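Local structure of polysaccharide Lyase Family 6 (Bacteroides cellulosilyticus, 6QPS) at residues L104-A109 and C135-C140. The protein probably cleaves mannuronic acid-rich alginate by lyase chemistry, as a calcium-binding polysaccharide lyase of family 6. Numbering follows the deposited sequence.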
loop_
_atom_site.group_PDB
_atom_site.type_symbol
_atom_site.label_atom_id
_atom_site.label_comp_id
_atom_site.label_asym_id
_atom_site.label_seq_id
_atom_site.Cartn_x
_atom_site.Cartn_y
_atom_site.Cartn_z
ATOM N N LEU A 104 15.742 10.741 -10.000
ATOM C CA LEU A 104 14.967 11.594 -10.895
ATOM C C LEU A 104 13.824 12.260 -10.141
ATOM O O LEU A 104 13.216 11.651 -9.257
ATOM C CB LEU A 104 14.391 10.769 -12.050
ATOM C CG LEU A 104 15.427 10.137 -12.989
ATOM C CD1 LEU A 104 14.731 9.237 -13.997
ATOM C CD2 LEU A 104 16.291 11.167 -13.707
ATOM N N LEU A 105 13.500 13.491 -10.529
ATOM C CA LEU A 105 12.394 14.235 -9.943
ATOM C C LEU A 105 11.311 14.442 -10.989
ATOM O O LEU A 105 11.474 15.278 -11.888
ATOM C CB LEU A 105 12.888 15.577 -9.422
ATOM C CG LEU A 105 11.850 16.604 -8.978
ATOM C CD1 LEU A 105 10.886 16.110 -7.962
ATOM C CD2 LEU A 105 12.556 17.840 -8.391
ATOM N N PHE A 106 10.204 13.714 -10.844
ATOM C CA PHE A 106 9.020 13.896 -11.676
ATOM C C PHE A 106 8.147 14.926 -10.961
ATOM O O PHE A 106 7.619 14.655 -9.880
ATOM C CB PHE A 106 8.272 12.584 -11.905
ATOM C CG PHE A 106 9.087 11.512 -12.614
ATOM C CD1 PHE A 106 9.884 10.638 -11.908
ATOM C CD2 PHE A 106 9.044 11.386 -13.990
ATOM C CE1 PHE A 106 10.628 9.659 -12.561
ATOM C CE2 PHE A 106 9.794 10.406 -14.644
ATOM C CZ PHE A 106 10.584 9.554 -13.929
ATOM N N TYR A 107 8.019 16.114 -11.549
ATOM C CA TYR A 107 7.329 17.243 -10.929
ATOM C C TYR A 107 6.442 17.883 -11.982
ATOM O O TYR A 107 6.937 18.354 -13.011
ATOM C CB TYR A 107 8.302 18.272 -10.346
ATOM C CG TYR A 107 7.561 19.428 -9.689
ATOM C CD1 TYR A 107 6.850 19.239 -8.502
ATOM C CD2 TYR A 107 7.529 20.687 -10.265
ATOM C CE1 TYR A 107 6.153 20.263 -7.914
ATOM C CE2 TYR A 107 6.822 21.713 -9.681
ATOM C CZ TYR A 107 6.142 21.498 -8.505
ATOM O OH TYR A 107 5.434 22.530 -7.934
ATOM N N LYS A 108 5.135 17.905 -11.734
ATOM C CA LYS A 108 4.179 18.467 -12.685
ATOM C C LYS A 108 4.369 17.854 -14.075
ATOM O O LYS A 108 4.327 18.528 -15.100
ATOM C CB LYS A 108 4.214 20.001 -12.690
ATOM C CG LYS A 108 3.643 20.559 -11.385
ATOM C CD LYS A 108 3.546 22.087 -11.326
ATOM C CE LYS A 108 2.801 22.484 -10.034
ATOM N NZ LYS A 108 2.630 23.958 -9.796
ATOM N N ALA A 109 4.591 16.543 -14.096
ATOM C CA ALA A 109 4.403 15.708 -15.278
ATOM C C ALA A 109 3.060 15.003 -15.133
ATOM O O ALA A 109 2.463 15.002 -14.056
ATOM C CB ALA A 109 5.511 14.653 -15.346
ATOM N N CYS A 135 13.690 8.170 -6.341
ATOM C CA CYS A 135 12.971 9.070 -7.237
ATOM C C CYS A 135 11.817 9.730 -6.495
ATOM O O CYS A 135 11.331 9.232 -5.475
ATOM C CB CYS A 135 12.436 8.315 -8.458
ATOM S SG CYS A 135 13.738 7.757 -9.578
ATOM N N VAL A 136 11.385 10.877 -7.014
ATOM C CA VAL A 136 10.232 11.596 -6.502
ATOM C C VAL A 136 9.176 11.695 -7.598
ATOM O O VAL A 136 9.497 11.956 -8.764
ATOM C CB VAL A 136 10.652 13.006 -6.037
ATOM C CG1 VAL A 136 9.425 13.880 -5.763
ATOM C CG2 VAL A 136 11.550 12.974 -4.804
ATOM N N ILE A 137 7.916 11.510 -7.207
ATOM C CA ILE A 137 6.767 11.903 -8.020
ATOM C C ILE A 137 5.919 12.830 -7.156
ATOM O O ILE A 137 5.353 12.409 -6.131
ATOM C CB ILE A 137 5.944 10.697 -8.491
ATOM C CG1 ILE A 137 6.805 9.683 -9.247
ATOM C CG2 ILE A 137 4.786 11.178 -9.390
ATOM C CD1 ILE A 137 6.037 8.446 -9.781
ATOM N N ASP A 138 5.833 14.105 -7.550
ATOM C CA ASP A 138 5.138 15.129 -6.771
ATOM C C ASP A 138 4.311 15.990 -7.716
ATOM O O ASP A 138 4.815 16.425 -8.758
ATOM C CB ASP A 138 6.148 16.010 -6.008
ATOM C CG ASP A 138 5.480 17.015 -5.066
ATOM O OD1 ASP A 138 4.365 16.777 -4.589
ATOM O OD2 ASP A 138 6.067 18.088 -4.805
ATOM N N GLU A 139 3.033 16.199 -7.372
ATOM C CA GLU A 139 2.162 17.131 -8.112
ATOM C C GLU A 139 2.020 16.746 -9.587
ATOM O O GLU A 139 1.877 17.615 -10.451
ATOM C CB GLU A 139 2.641 18.585 -7.993
ATOM C CG GLU A 139 2.726 19.129 -6.581
ATOM C CD GLU A 139 1.380 19.500 -5.982
ATOM O OE1 GLU A 139 0.338 19.335 -6.656
ATOM O OE2 GLU A 139 1.361 19.971 -4.815
ATOM N N CYS A 140 2.019 15.447 -9.900
ATOM C CA CYS A 140 2.009 14.996 -11.295
ATOM C C CYS A 140 0.569 14.777 -11.760
ATOM O O CYS A 140 0.111 13.655 -12.012
ATOM C CB CYS A 140 2.883 13.758 -11.457
ATOM S SG CYS A 140 4.671 14.137 -11.551
#
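Leu-105 to Tyr-107 pairs in parallel with Val-136 to Asp-138, their axes 4.8 Å apart at closest approach and 8° from exactly parallel, as successive coils do in the parallel beta-helix of this family. The backbone of Phe-106 hydrogen-bonds twice, its N to Val-136 O (2.8 Å) and its O accepting from Asp-138 N (3.0 Å). Toward the corner at Lys-108 the bonding weakens: Lys-108 N makes only a weak hydrogen bond to Asp-138 O (3.3 Å), and Ala-109 N reaches the sulfur of Cys-140 in another. On the inward face, Phe-106 turns its ring edge to Val-136 O while CD1 meets Ile-137 CG1 at 4.2 Å; Ile-117 of strand 115-118 touches both side chains. Flat and branched apolar groups suit this buried interior. On the other face, Leu-105 CD1 presses tightly on Val-136 CG1 (3.5 Å). CG anti to the backbone N (chi1 -179°) swings the Tyr-107 ring along the Asp-138 and Glu-139 side chains, CE1 lying 3.8 Å from Glu-139 CG, while Lys-108 CG sits over one ring face, displaced toward the rim. Replacing this tyrosine with alanine would probably leave the Glu-139 and Lys-108 methylenes without their shared aromatic surface. Asn-173 hydrogen-bonds Asp-138 OD1 and Arg-175 salt-bridges Glu-139 OE1, so the segments themselves share apolar contacts and, at the corner, carbon flanks of polar side chains.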